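Long-range contacts in beta-lactamase-like protein (Koribacter versatilis, PDB 6B9V), which is a metal-dependent diphosphatase of the PhnP family, with a metallo-beta-lactamase fold, that cleaves reactive FAD photoproducts: residues A[6-11]-A[41-46]; A[34-39]-A[59-64]; A[167-172]-A[191-196]. All blocks are in the same frame, centred on the assembly; numbering follows the deposited sequence.

Interaction 1 (A[6-11]-A[41-46]); sequences TLTVLG and SVMVQY
The flat groups where Thr8 meets Met43 and Thr6 meets Gln45 are peptide units. In each of these two pairs the donor nitrogen lies in the plane of the carbonyl it meets. The strands run antiparallel. Thr8 N bonds Met43 O at 2.9 Å, and Met43 N returns a bond to Thr8 O of the same length. Thr6 and Gln45 form a second hydrogen-bonded pair.

Near Val9 the register slips by one residue. Leu10 and Gly11 both face Ser41, a classic beta bulge. Ser41 O accepts from Leu10 N at 2.9 Å and from Gly11 N at 3.2 Å. The first donor is tilted 28° from the carbonyl plane; the second lies in it, on a lone pair.

Leu7, Val9, Val42 and Val44 occupy one face of the sheet. There Leu7 CD2 meets Val42 CG1 at 4.0 Å, the two side chains crossing obliquely. Thr8 and Met43 share the other face and lie side by side. Met43 CG sits between its backbone N and carbonyl carbon (chi1 59°), beside Thr8. The methyl Met43 CE ends 3.8 Å from Thr8 CB. Leu10 crosses Met43 at about a right angle, with Leu10 CD2 4.0 Å from Met43 CG.

A water lies within hydrogen-bonding reach of Thr6 O, Thr8 OG1 and Gln45 OE1, and Thr8 OG1 also bonds Lys257. Ser41 OG has the carbonyls of Ile53 and Asp54 as partners. Paired backbone groups are thus spent between the strands. The face of Leu7 is apolar; the other mixes polar side chains with Met43, which packs with Leu10 on helix 59-66.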
ATOM      1  N   THR A   6     -18.127  -5.144  17.672  1.00 20.11           N
ATOM      2  CA  THR A   6     -16.924  -4.349  17.910  1.00 17.48           C
ATOM      3  C   THR A   6     -16.477  -3.621  16.640  1.00 18.97           C
ATOM      4  O   THR A   6     -16.362  -4.229  15.584  1.00 22.70           O
ATOM      5  CB  THR A   6     -15.740  -5.223  18.403  1.00 24.24           C
ATOM      6  OG1 THR A   6     -16.126  -5.946  19.579  1.00 26.27           O
ATOM      7  CG2 THR A   6     -14.515  -4.345  18.725  1.00 21.75           C
ATOM      8  N   LEU A   7     -16.225  -2.325  16.749  1.00 19.55           N
ATOM      9  CA  LEU A   7     -15.624  -1.553  15.669  1.00 16.46           C
ATOM     10  C   LEU A   7     -14.134  -1.323  15.968  1.00 16.55           C
ATOM     11  O   LEU A   7     -13.778  -0.892  17.065  1.00 19.47           O
ATOM     12  CB  LEU A   7     -16.364  -0.210  15.487  1.00 16.94           C
ATOM     13  CG  LEU A   7     -15.881   0.652  14.305  1.00 19.52           C
ATOM     14  CD1 LEU A   7     -17.035   1.493  13.783  1.00 28.14           C
ATOM     15  CD2 LEU A   7     -14.717   1.552  14.708  1.00 21.38           C
ATOM     16  N   THR A   8     -13.272  -1.595  14.994  1.00 18.41           N
ATOM     17  CA  THR A   8     -11.838  -1.336  15.133  1.00 15.12           C
ATOM     18  C   THR A   8     -11.376  -0.366  14.067  1.00 15.81           C
ATOM     19  O   THR A   8     -11.670  -0.547  12.879  1.00 13.73           O
ATOM     20  CB  THR A   8     -11.002  -2.638  15.017  1.00 19.40           C
ATOM     21  OG1 THR A   8     -11.394  -3.537  16.049  1.00 18.02           O
ATOM     22  CG2 THR A   8      -9.509  -2.348  15.145  1.00 18.62           C
ATOM     23  N   VAL A   9     -10.661   0.669  14.495  1.00 15.27           N
ATOM     24  CA  VAL A   9     -10.070   1.622  13.572  1.00 10.92           C
ATOM     25  C   VAL A   9      -8.777   1.054  12.989  1.00 13.68           C
ATOM     26  O   VAL A   9      -7.798   0.851  13.709  1.00 13.67           O
ATOM     27  CB  VAL A   9      -9.789   2.961  14.272  1.00 16.06           C
ATOM     28  CG1 VAL A   9      -9.152   3.951  13.309  1.00 15.67           C
ATOM     29  CG2 VAL A   9     -11.109   3.531  14.871  1.00 14.32           C
ATOM     30  N   LEU A  10      -8.788   0.782  11.691  1.00 11.14           N
ATOM     31  CA  LEU A  10      -7.595   0.287  10.992  1.00 10.90           C
ATOM     32  C   LEU A  10      -6.685   1.442  10.576  1.00 12.88           C
ATOM     33  O   LEU A  10      -5.459   1.304  10.562  1.00 13.86           O
ATOM     34  CB  LEU A  10      -8.002  -0.537   9.764  1.00  9.75           C
ATOM     35  CG  LEU A  10      -8.943  -1.710  10.069  1.00 14.66           C
ATOM     36  CD1 LEU A  10      -9.343  -2.443   8.777  1.00 15.02           C
ATOM     37  CD2 LEU A  10      -8.324  -2.714  11.077  1.00 19.21           C
ATOM     38  N   GLY A  11      -7.284   2.587  10.241  1.00 12.43           N
ATOM     39  CA  GLY A  11      -6.505   3.779   9.953  1.00  9.32           C
ATOM     40  C   GLY A  11      -7.355   5.017  10.220  1.00 12.61           C
ATOM     41  O   GLY A  11      -8.540   5.008   9.945  1.00 13.24           O
ATOM     42  N   SER A  41      -9.958   3.598   7.350  1.00 15.08           N
ATOM     43  CA  SER A  41     -10.713   2.333   7.227  1.00 14.38           C
ATOM     44  C   SER A  41     -11.085   1.805   8.607  1.00 14.00           C
ATOM     45  O   SER A  41     -10.332   1.998   9.559  1.00 12.97           O
ATOM     46  CB  SER A  41      -9.886   1.268   6.476  1.00 12.23           C
ATOM     47  OG  SER A  41     -10.525   0.002   6.478  1.00 16.24           O
ATOM     48  N   VAL A  42     -12.241   1.149   8.720  1.00 11.66           N
ATOM     49  CA  VAL A  42     -12.614   0.487   9.964  1.00 13.46           C
ATOM     50  C   VAL A  42     -13.113  -0.914   9.630  1.00 17.87           C
ATOM     51  O   VAL A  42     -13.501  -1.180   8.489  1.00 15.13           O
ATOM     52  CB  VAL A  42     -13.729   1.232  10.764  1.00 12.32           C
ATOM     53  CG1 VAL A  42     -13.265   2.608  11.181  1.00 16.65           C
ATOM     54  CG2 VAL A  42     -15.027   1.332   9.958  1.00 14.52           C
ATOM     55  N   MET A  43     -13.084  -1.802  10.621  1.00 14.76           N
ATOM     56  CA  MET A  43     -13.790  -3.070  10.490  1.00 17.14           C
ATOM     57  C   MET A  43     -14.794  -3.252  11.617  1.00 14.34           C
ATOM     58  O   MET A  43     -14.661  -2.668  12.689  1.00 18.74           O
ATOM     59  CB  MET A  43     -12.807  -4.243  10.457  1.00 15.58           C
ATOM     60  CG  MET A  43     -11.931  -4.345  11.678  1.00 14.96           C
ATOM     61  SD  MET A  43     -10.995  -5.902  11.630  1.00 23.10           S
ATOM     62  CE  MET A  43     -10.338  -5.999  13.290  1.00 18.07           C
ATOM     63  N   VAL A  44     -15.806  -4.069  11.347  1.00 12.37           N
ATOM     64  CA  VAL A  44     -16.892  -4.325  12.267  1.00 16.49           C
ATOM     65  C   VAL A  44     -17.007  -5.823  12.464  1.00 18.80           C
ATOM     66  O   VAL A  44     -17.149  -6.564  11.495  1.00 18.69           O
ATOM     67  CB  VAL A  44     -18.235  -3.771  11.737  1.00 22.77           C
ATOM     68  CG1 VAL A  44     -19.344  -4.010  12.745  1.00 25.08           C
ATOM     69  CG2 VAL A  44     -18.118  -2.280  11.389  1.00 26.34           C
ATOM     70  N   GLN A  45     -16.942  -6.272  13.709  1.00 16.98           N
ATOM     71  CA  GLN A  45     -17.008  -7.697  14.007  1.00 20.45           C
ATOM     72  C   GLN A  45     -18.247  -8.028  14.810  1.00 23.68           C
ATOM     73  O   GLN A  45     -18.565  -7.343  15.787  1.00 24.43           O
ATOM     74  CB  GLN A  45     -15.760  -8.152  14.764  1.00 20.13           C
ATOM     75  CG  GLN A  45     -14.545  -8.198  13.893  1.00 17.02           C
ATOM     76  CD  GLN A  45     -13.273  -8.322  14.685  1.00 24.51           C
ATOM     77  OE1 GLN A  45     -12.988  -7.494  15.540  1.00 23.10           O
ATOM     78  NE2 GLN A  45     -12.506  -9.376  14.416  1.00 24.44           N
ATOM     79  N   TYR A  46     -18.950  -9.075  14.391  1.00 18.51           N
ATOM     80  CA  TYR A  46     -20.160  -9.489  15.101  1.00 22.57           C
ATOM     81  C   TYR A  46     -20.545 -10.890  14.691  1.00 20.83           C
ATOM     82  O   TYR A  46     -20.470 -11.227  13.511  1.00 21.58           O
ATOM     83  CB  TYR A  46     -21.325  -8.532  14.823  1.00 22.26           C
ATOM     84  CG  TYR A  46     -21.679  -8.402  13.359  1.00 20.14           C
ATOM     85  CD1 TYR A  46     -22.653  -9.206  12.783  1.00 24.52           C
ATOM     86  CD2 TYR A  46     -21.032  -7.469  12.551  1.00 20.02           C
ATOM     87  CE1 TYR A  46     -22.976  -9.089  11.444  1.00 24.65           C
ATOM     88  CE2 TYR A  46     -21.349  -7.341  11.208  1.00 21.66           C
ATOM     89  CZ  TYR A  46     -22.323  -8.159  10.663  1.00 22.72           C
ATOM     90  OH  TYR A  46     -22.647  -8.032   9.335  1.00 26.13           O
TER
HETATM   91  O   HOH W   1     -13.676  -4.893  14.972  1.00 22.57           O

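Interaction 2 (A[34-39]-A[59-64]); sequences HDRRLR and FREQAL
Arg36 and Glu61 reach toward each other tip to tip and form a salt bridge. Arg36 NH2 donates to Glu61 OE2 at 2.7 Å, using the syn lone pair of that oxygen. Glu61 OE2 lies 17° out of the guanidinium plane, and the guanidinium and carboxylate are turned 54° apart. Arg36 NH1 adds a weak bond to the same oxygen at 3.3 Å. Arg36 NH2 also makes a long, weak ion pair with Glu61 of the second subunit.

Gln62 uses both ends of its amide. Gln62 NE2 donates to Arg39 O at 3.0 Å, with the acceptor in the amide plane. It probably also bonds Leu10 O, while Gln62 OE1 is taken by Thr56 OG1. Gln62 CG is anti to its carbonyl carbon (chi1 -67°), and the extended chain beyond it carries the amide to the loop.

Leu38 lies between these two polar links. Leu38 CD1 is 3.6 Å from Glu61 CD, and the two side chains cross at about a right angle. The same methyl, Leu38 CD1, is 3.8 Å from Gln62 CG. Leu38 N is bonded by Asp254.

The head of Arg39 turns elsewhere. It forms salt bridges with Asp58 and with Asp89 of the second subunit, and its side chain is about 4 Å from that of Asp82, a manganese ligand. The contact therefore fastens the loop between strands 2-9 and 41-46 to the first turn of helix 59-66, the helix that follows strand 49-53, close to the subunit interface.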
ATOM      1  N   HIS A  34      -0.082   7.882  18.576  1.00 16.69           N
ATOM      2  CA  HIS A  34      -1.380   8.203  17.973  1.00 16.70           C
ATOM      3  C   HIS A  34      -1.244   9.261  16.872  1.00 18.56           C
ATOM      4  O   HIS A  34      -2.185   9.504  16.129  1.00 15.79           O
ATOM      5  CB  HIS A  34      -2.378   8.676  19.041  1.00 21.35           C
ATOM      6  CG  HIS A  34      -2.854   7.575  19.953  1.00 24.59           C
ATOM      7  ND1 HIS A  34      -2.550   6.254  19.742  1.00 18.98           N
ATOM      8  CD2 HIS A  34      -3.609   7.621  21.081  1.00 22.50           C
ATOM      9  CE1 HIS A  34      -3.100   5.517  20.702  1.00 20.36           C
ATOM     10  NE2 HIS A  34      -3.740   6.323  21.524  1.00 22.27           N
ATOM     11  N   ASP A  35      -0.072   9.879  16.757  1.00 15.56           N
ATOM     12  CA  ASP A  35       0.178  10.787  15.640  1.00 15.53           C
ATOM     13  C   ASP A  35       0.651  10.029  14.394  1.00 16.50           C
ATOM     14  O   ASP A  35       0.883  10.637  13.355  1.00 15.00           O
ATOM     15  CB  ASP A  35       1.209  11.864  16.022  1.00 17.41           C
ATOM     16  CG  ASP A  35       0.589  13.030  16.790  1.00 19.71           C
ATOM     17  OD1 ASP A  35      -0.557  13.412  16.492  1.00 18.84           O
ATOM     18  OD2 ASP A  35       1.260  13.576  17.692  1.00 18.28           O
ATOM     19  N   ARG A  36       0.813   8.708  14.511  1.00 13.94           N
ATOM     20  CA  ARG A  36       1.068   7.861  13.355  1.00 14.83           C
ATOM     21  C   ARG A  36      -0.256   7.323  12.872  1.00 15.05           C
ATOM     22  O   ARG A  36      -0.958   6.632  13.616  1.00 15.14           O
ATOM     23  CB  ARG A  36       2.016   6.706  13.691  1.00 14.54           C
ATOM     24  CG  ARG A  36       2.311   5.772  12.515  1.00 23.50           C
ATOM     25  CD  ARG A  36       3.152   4.546  12.980  1.00 39.22           C
ATOM     26  NE  ARG A  36       3.693   3.730  11.884  1.00 36.77           N
ATOM     27  CZ  ARG A  36       2.988   2.822  11.207  1.00 36.61           C
ATOM     28  NH1 ARG A  36       1.707   2.635  11.489  1.00 31.43           N
ATOM     29  NH2 ARG A  36       3.551   2.112  10.235  1.00 30.17           N
ATOM     30  N   ARG A  37      -0.602   7.644  11.629  1.00 12.78           N
ATOM     31  CA  ARG A  37      -1.928   7.328  11.115  1.00 13.93           C
ATOM     32  C   ARG A  37      -1.878   6.721   9.709  1.00 15.16           C
ATOM     33  O   ARG A  37      -1.425   7.371   8.769  1.00 14.36           O
ATOM     34  CB  ARG A  37      -2.793   8.596  11.096  1.00 14.56           C
ATOM     35  CG  ARG A  37      -2.820   9.397  12.410  1.00 10.65           C
ATOM     36  CD  ARG A  37      -3.891  10.514  12.277  1.00 10.81           C
ATOM     37  NE  ARG A  37      -3.923  11.394  13.438  1.00 12.07           N
ATOM     38  CZ  ARG A  37      -4.618  11.166  14.553  1.00 14.75           C
ATOM     39  NH1 ARG A  37      -5.340  10.062  14.693  1.00 13.10           N
ATOM     40  NH2 ARG A  37      -4.584  12.050  15.541  1.00 15.07           N
ATOM     41  N   LEU A  38      -2.351   5.483   9.567  1.00 11.11           N
ATOM     42  CA  LEU A  38      -2.497   4.885   8.234  1.00  9.49           C
ATOM     43  C   LEU A  38      -3.770   5.390   7.548  1.00 18.12           C
ATOM     44  O   LEU A  38      -4.567   6.121   8.155  1.00 14.29           O
ATOM     45  CB  LEU A  38      -2.525   3.357   8.329  1.00 14.23           C
ATOM     46  CG  LEU A  38      -1.321   2.753   9.050  1.00 17.84           C
ATOM     47  CD1 LEU A  38      -1.408   1.218   9.090  1.00 18.22           C
ATOM     48  CD2 LEU A  38      -0.019   3.204   8.370  1.00 16.21           C
ATOM     49  N   ARG A  39      -3.964   5.040   6.284  1.00 12.55           N
ATOM     50  CA  ARG A  39      -5.087   5.532   5.531  1.00 15.10           C
ATOM     51  C   ARG A  39      -6.450   5.038   6.088  1.00 13.86           C
ATOM     52  O   ARG A  39      -6.479   4.066   6.776  1.00 13.49           O
ATOM     53  CB  ARG A  39      -4.926   5.254   4.024  1.00 15.70           C
ATOM     54  CG  ARG A  39      -4.167   6.332   3.248  1.00 15.15           C
ATOM     55  CD  ARG A  39      -2.797   6.636   3.778  1.00 41.39           C
ATOM     56  NE  ARG A  39      -1.806   5.646   3.410  1.00 23.67           N
ATOM     57  CZ  ARG A  39      -1.100   5.650   2.305  1.00 38.69           C
ATOM     58  NH1 ARG A  39      -1.231   6.607   1.404  1.00 24.63           N
ATOM     59  NH2 ARG A  39      -0.283   4.688   2.071  1.00 61.89           N
ATOM     60  N   PHE A  59      -3.816  -1.713   3.501  1.00 11.38           N
ATOM     61  CA  PHE A  59      -4.600  -2.855   3.962  1.00 16.21           C
ATOM     62  C   PHE A  59      -3.747  -4.039   4.428  1.00 15.71           C
ATOM     63  O   PHE A  59      -4.054  -4.639   5.448  1.00 14.49           O
ATOM     64  CB  PHE A  59      -5.580  -3.339   2.892  1.00 13.57           C
ATOM     65  CG  PHE A  59      -6.292  -4.604   3.299  1.00 17.21           C
ATOM     66  CD1 PHE A  59      -7.273  -4.573   4.281  1.00 18.17           C
ATOM     67  CD2 PHE A  59      -5.925  -5.824   2.759  1.00 16.41           C
ATOM     68  CE1 PHE A  59      -7.897  -5.736   4.697  1.00 26.35           C
ATOM     69  CE2 PHE A  59      -6.549  -7.006   3.181  1.00 22.42           C
ATOM     70  CZ  PHE A  59      -7.534  -6.957   4.141  1.00 19.83           C
ATOM     71  N   ARG A  60      -2.685  -4.394   3.710  1.00 13.10           N
ATOM     72  CA  ARG A  60      -1.869  -5.527   4.188  1.00 16.43           C
ATOM     73  C   ARG A  60      -1.390  -5.301   5.639  1.00 16.77           C
ATOM     74  O   ARG A  60      -1.578  -6.166   6.511  1.00 14.90           O
ATOM     75  CB  ARG A  60      -0.655  -5.773   3.272  1.00 16.26           C
ATOM     76  CG  ARG A  60       0.283  -6.866   3.826  1.00 16.03           C
ATOM     77  CD  ARG A  60       1.383  -7.215   2.818  1.00 15.12           C
ATOM     78  NE  ARG A  60       2.363  -8.140   3.396  1.00 12.14           N
ATOM     79  CZ  ARG A  60       3.391  -7.784   4.156  1.00 17.45           C
ATOM     80  NH1 ARG A  60       3.611  -6.504   4.435  1.00 16.93           N
ATOM     81  NH2 ARG A  60       4.200  -8.722   4.644  1.00 16.29           N
ATOM     82  N   GLU A  61      -0.802  -4.127   5.891  1.00 13.46           N
ATOM     83  CA  GLU A  61      -0.313  -3.771   7.225  1.00 14.47           C
ATOM     84  C   GLU A  61      -1.451  -3.792   8.256  1.00 14.53           C
ATOM     85  O   GLU A  61      -1.279  -4.287   9.374  1.00 13.68           O
ATOM     86  CB  GLU A  61       0.357  -2.378   7.215  1.00 12.36           C
ATOM     87  CG  GLU A  61       0.921  -1.926   8.596  1.00 20.76           C
ATOM     88  CD  GLU A  61       1.720  -0.587   8.572  1.00 27.98           C
ATOM     89  OE1 GLU A  61       2.063  -0.035   7.479  1.00 21.99           O
ATOM     90  OE2 GLU A  61       2.027  -0.085   9.678  1.00 23.77           O
ATOM     91  N   GLN A  62      -2.601  -3.237   7.876  1.00 12.29           N
ATOM     92  CA  GLN A  62      -3.759  -3.163   8.788  1.00 13.28           C
ATOM     93  C   GLN A  62      -4.264  -4.564   9.175  1.00 14.08           C
ATOM     94  O   GLN A  62      -4.567  -4.848  10.351  1.00 14.52           O
ATOM     95  CB  GLN A  62      -4.886  -2.312   8.158  1.00 15.49           C
ATOM     96  CG  GLN A  62      -4.487  -0.806   8.018  1.00 12.31           C
ATOM     97  CD  GLN A  62      -5.410   0.045   7.137  1.00 11.90           C
ATOM     98  OE1 GLN A  62      -5.961  -0.423   6.146  1.00 14.15           O
ATOM     99  NE2 GLN A  62      -5.541   1.341   7.487  1.00 11.64           N
ATOM    100  N   ALA A  63      -4.328  -5.443   8.180  1.00 13.22           N
ATOM    101  CA  ALA A  63      -4.770  -6.813   8.397  1.00 15.75           C
ATOM    102  C   ALA A  63      -3.781  -7.595   9.264  1.00 17.08           C
ATOM    103  O   ALA A  63      -4.178  -8.317  10.173  1.00 16.57           O
ATOM    104  CB  ALA A  63      -4.977  -7.528   7.049  1.00 14.57           C
ATOM    105  N   LEU A  64      -2.492  -7.456   8.984  1.00 13.29           N
ATOM    106  CA  LEU A  64      -1.481  -8.178   9.758  1.00 15.64           C
ATOM    107  C   LEU A  64      -1.496  -7.716  11.200  1.00 20.34           C
ATOM    108  O   LEU A  64      -1.448  -8.524  12.122  1.00 16.57           O
ATOM    109  CB  LEU A  64      -0.083  -7.975   9.151  1.00 17.01           C
ATOM    110  CG  LEU A  64       0.153  -8.655   7.809  1.00 18.10           C
ATOM    111  CD1 LEU A  64       1.501  -8.208   7.245  1.00 18.56           C
ATOM    112  CD2 LEU A  64       0.108 -10.194   7.987  1.00 23.95           C
TER

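Interaction 3 (A[167-172]-A[191-196]); sequences GYRFGS and RGLDIL
Arg169 supplies the side-chain bonds to the other segment's backbone, gripping the carbonyl of Arg191 end-on with two nitrogens. Arg169 NH1 bonds Arg191 O at 3.0 Å, and Arg169 NH2 bonds the same Arg191 O at 3.3 Å. The oxygen lies at the edge of the guanidinium, near its plane, and both nitrogens reach it from the same face of the carbonyl. Arg169 CG is anti to the backbone N (chi1 176°), and the chain stays extended as far as NE, which spans the distance to the other segment. Two further bonds fix the group: a weak one from Arg169 NE to Gly171 O, and one from Arg169 NH1 to Met189 O.

Backbone bonds converge on one carbonyl. Ser172 O accepts from Asp194 N at 2.9 Å and from Ile195 N at 3.2 Å.

Ser172 follows Gly171 at the tip of the hairpin between strands 163-170 and 173-176. The backbone of these two residues fits a type II' turn, in which Gly171 has positive phi (57°). Strand 173-176 lies next to strand 195-199 and parallel to it. The chain passes from one to the other through helix 184-187, a beta-alpha-beta crossover within the second sheet of the metallo-beta-lactamase sandwich.

The van der Waals contact is made by Leu193, whose CD2 lies over one face of the Arg169 guanidinium, over its centre and 3.3 Å from Arg169 CZ. Ala174 of the neighbouring strand touches both side chains.

Among the remaining polar side chains, Ser172 OG is 3.2 Å from Asp194 OD2. The same hydroxyl is hydrogen-bonded to Glu261 N, on strand 257-263 of the other sheet. The Arg191 guanidinium forms a salt bridge with Glu188.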
ATOM      1  N   GLY A 167     -21.768   7.186   3.563  1.00 16.62           N
ATOM      2  CA  GLY A 167     -21.319   6.712   4.858  1.00 17.53           C
ATOM      3  C   GLY A 167     -22.281   5.588   5.207  1.00 17.66           C
ATOM      4  O   GLY A 167     -23.158   5.280   4.410  1.00 20.48           O
ATOM      5  N   TYR A 168     -22.131   4.963   6.371  1.00 16.12           N
ATOM      6  CA  TYR A 168     -23.044   3.875   6.725  1.00 17.69           C
ATOM      7  C   TYR A 168     -23.447   3.896   8.176  1.00 14.79           C
ATOM      8  O   TYR A 168     -22.636   4.184   9.034  1.00 19.18           O
ATOM      9  CB  TYR A 168     -22.410   2.511   6.401  1.00 19.53           C
ATOM     10  CG  TYR A 168     -22.129   2.348   4.930  1.00 17.90           C
ATOM     11  CD1 TYR A 168     -20.897   2.701   4.391  1.00 19.72           C
ATOM     12  CD2 TYR A 168     -23.115   1.873   4.072  1.00 19.43           C
ATOM     13  CE1 TYR A 168     -20.647   2.568   3.023  1.00 21.47           C
ATOM     14  CE2 TYR A 168     -22.881   1.737   2.720  1.00 21.26           C
ATOM     15  CZ  TYR A 168     -21.651   2.083   2.200  1.00 19.09           C
ATOM     16  OH  TYR A 168     -21.446   1.943   0.853  1.00 20.05           O
ATOM     17  N   ARG A 169     -24.710   3.570   8.441  1.00 16.61           N
ATOM     18  CA  ARG A 169     -25.148   3.386   9.808  1.00 15.90           C
ATOM     19  C   ARG A 169     -25.421   1.906  10.016  1.00 21.21           C
ATOM     20  O   ARG A 169     -26.041   1.255   9.184  1.00 20.43           O
ATOM     21  CB  ARG A 169     -26.408   4.201  10.126  1.00 16.72           C
ATOM     22  CG  ARG A 169     -26.936   3.936  11.527  1.00 19.48           C
ATOM     23  CD  ARG A 169     -28.126   4.805  11.883  1.00 24.33           C
ATOM     24  NE  ARG A 169     -28.563   4.545  13.257  1.00 29.19           N
ATOM     25  CZ  ARG A 169     -29.100   5.460  14.068  1.00 29.82           C
ATOM     26  NH1 ARG A 169     -29.267   6.710  13.652  1.00 22.17           N
ATOM     27  NH2 ARG A 169     -29.466   5.125  15.304  1.00 29.48           N
ATOM     28  N   PHE A 170     -24.965   1.376  11.138  1.00 18.02           N
ATOM     29  CA  PHE A 170     -25.172  -0.025  11.445  1.00 22.98           C
ATOM     30  C   PHE A 170     -25.426  -0.135  12.947  1.00 20.81           C
ATOM     31  O   PHE A 170     -24.547   0.164  13.761  1.00 22.15           O
ATOM     32  CB  PHE A 170     -23.971  -0.874  10.986  1.00 22.11           C
ATOM     33  CG  PHE A 170     -22.630  -0.178  11.124  1.00 19.96           C
ATOM     34  CD1 PHE A 170     -22.194   0.723  10.163  1.00 16.96           C
ATOM     35  CD2 PHE A 170     -21.786  -0.468  12.190  1.00 22.59           C
ATOM     36  CE1 PHE A 170     -20.968   1.366  10.283  1.00 21.41           C
ATOM     37  CE2 PHE A 170     -20.550   0.164  12.308  1.00 21.98           C
ATOM     38  CZ  PHE A 170     -20.144   1.081  11.354  1.00 22.59           C
ATOM     39  N   GLY A 171     -26.652  -0.518  13.300  1.00 25.14           N
ATOM     40  CA  GLY A 171     -27.062  -0.565  14.697  1.00 23.76           C
ATOM     41  C   GLY A 171     -26.880   0.799  15.349  1.00 24.50           C
ATOM     42  O   GLY A 171     -27.307   1.818  14.801  1.00 24.74           O
ATOM     43  N   SER A 172     -26.215   0.831  16.499  1.00 21.99           N
ATOM     44  CA  SER A 172     -26.007   2.097  17.204  1.00 23.87           C
ATOM     45  C   SER A 172     -24.715   2.807  16.790  1.00 22.10           C
ATOM     46  O   SER A 172     -24.270   3.733  17.478  1.00 17.62           O
ATOM     47  CB  SER A 172     -26.005   1.868  18.721  1.00 23.87           C
ATOM     48  OG  SER A 172     -25.014   0.924  19.086  1.00 27.43           O
ATOM     49  N   ARG A 191     -29.380  10.229  14.207  1.00 22.93           N
ATOM     50  CA  ARG A 191     -29.653  10.597  15.590  1.00 27.19           C
ATOM     51  C   ARG A 191     -29.694   9.378  16.505  1.00 24.56           C
ATOM     52  O   ARG A 191     -29.984   8.266  16.069  1.00 23.82           O
ATOM     53  CB  ARG A 191     -30.971  11.369  15.692  1.00 26.48           C
ATOM     54  CG  ARG A 191     -30.963  12.658  14.905  1.00 30.14           C
ATOM     55  CD  ARG A 191     -32.110  13.569  15.317  1.00 30.55           C
ATOM     56  NE  ARG A 191     -32.186  14.753  14.462  1.00 39.76           N
ATOM     57  CZ  ARG A 191     -31.423  15.834  14.607  1.00 43.07           C
ATOM     58  NH1 ARG A 191     -30.514  15.884  15.573  1.00 45.34           N
ATOM     59  NH2 ARG A 191     -31.568  16.864  13.784  1.00 42.17           N
ATOM     60  N   GLY A 192     -29.403   9.607  17.780  1.00 24.98           N
ATOM     61  CA  GLY A 192     -29.495   8.563  18.781  1.00 24.77           C
ATOM     62  C   GLY A 192     -28.446   7.473  18.647  1.00 27.23           C
ATOM     63  O   GLY A 192     -28.707   6.331  19.005  1.00 24.96           O
ATOM     64  N   LEU A 193     -27.264   7.823  18.143  1.00 23.43           N
ATOM     65  CA  LEU A 193     -26.137   6.880  18.054  1.00 17.52           C
ATOM     66  C   LEU A 193     -25.362   6.759  19.370  1.00 17.75           C
ATOM     67  O   LEU A 193     -25.294   7.715  20.139  1.00 17.69           O
ATOM     68  CB  LEU A 193     -25.172   7.318  16.950  1.00 21.56           C
ATOM     69  CG  LEU A 193     -25.748   7.310  15.535  1.00 23.51           C
ATOM     70  CD1 LEU A 193     -24.854   8.108  14.593  1.00 22.54           C
ATOM     71  CD2 LEU A 193     -25.934   5.858  15.060  1.00 24.57           C
ATOM     72  N   ASP A 194     -24.780   5.583  19.615  1.00 20.45           N
ATOM     73  CA  ASP A 194     -23.789   5.407  20.676  1.00 22.49           C
ATOM     74  C   ASP A 194     -22.416   5.867  20.190  1.00 21.83           C
ATOM     75  O   ASP A 194     -21.638   6.466  20.941  1.00 17.95           O
ATOM     76  CB  ASP A 194     -23.691   3.940  21.116  1.00 27.88           C
ATOM     77  CG  ASP A 194     -24.864   3.496  21.951  1.00 38.94           C
ATOM     78  OD1 ASP A 194     -25.480   4.353  22.616  1.00 34.30           O
ATOM     79  OD2 ASP A 194     -25.157   2.281  21.949  1.00 50.62           O
ATOM     80  N   ILE A 195     -22.141   5.574  18.923  1.00 18.14           N
ATOM     81  CA  ILE A 195     -20.845   5.832  18.300  1.00 14.64           C
ATOM     82  C   ILE A 195     -21.033   6.491  16.938  1.00 15.68           C
ATOM     83  O   ILE A 195     -21.768   5.976  16.083  1.00 17.27           O
ATOM     84  CB  ILE A 195     -20.032   4.535  18.109  1.00 22.13           C
ATOM     85  CG1 ILE A 195     -19.687   3.906  19.456  1.00 28.45           C
ATOM     86  CG2 ILE A 195     -18.747   4.811  17.334  1.00 26.98           C
ATOM     87  CD1 ILE A 195     -18.973   2.600  19.312  1.00 35.61           C
ATOM     88  N   LEU A 196     -20.348   7.610  16.724  1.00 16.95           N
ATOM     89  CA  LEU A 196     -20.375   8.280  15.421  1.00 17.05           C
ATOM     90  C   LEU A 196     -18.967   8.665  14.953  1.00 17.38           C
ATOM     91  O   LEU A 196     -18.207   9.279  15.703  1.00 20.37           O
ATOM     92  CB  LEU A 196     -21.256   9.526  15.489  1.00 16.50           C
ATOM     93  CG  LEU A 196     -21.261  10.446  14.263  1.00 16.86           C
ATOM     94  CD1 LEU A 196     -21.836   9.729  13.047  1.00 16.01           C
ATOM     95  CD2 LEU A 196     -22.051  11.719  14.573  1.00 14.68           C
TER

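From the N terminus, strand 2-9 comes first, and interaction 1 pairs its end with strand 41-46. This closes the long loop that brings in the zinc-binding cysteines. Interaction 2 starts inside that loop and ends on helix 59-66, beyond strand 41-46, so interactions 1 and 2 cross along the chain. They touch where Gln62 meets Leu10. Interaction 3 comes later, in series with both, and closes the excursion through strand 173-176 and helix 184-187. Interactions 1 and 3 meet between the two sheets, where Phe170 packs on Val44 and Leu7. Interactions 2 and 3 do not touch and lie on opposite sides of the chain's centre.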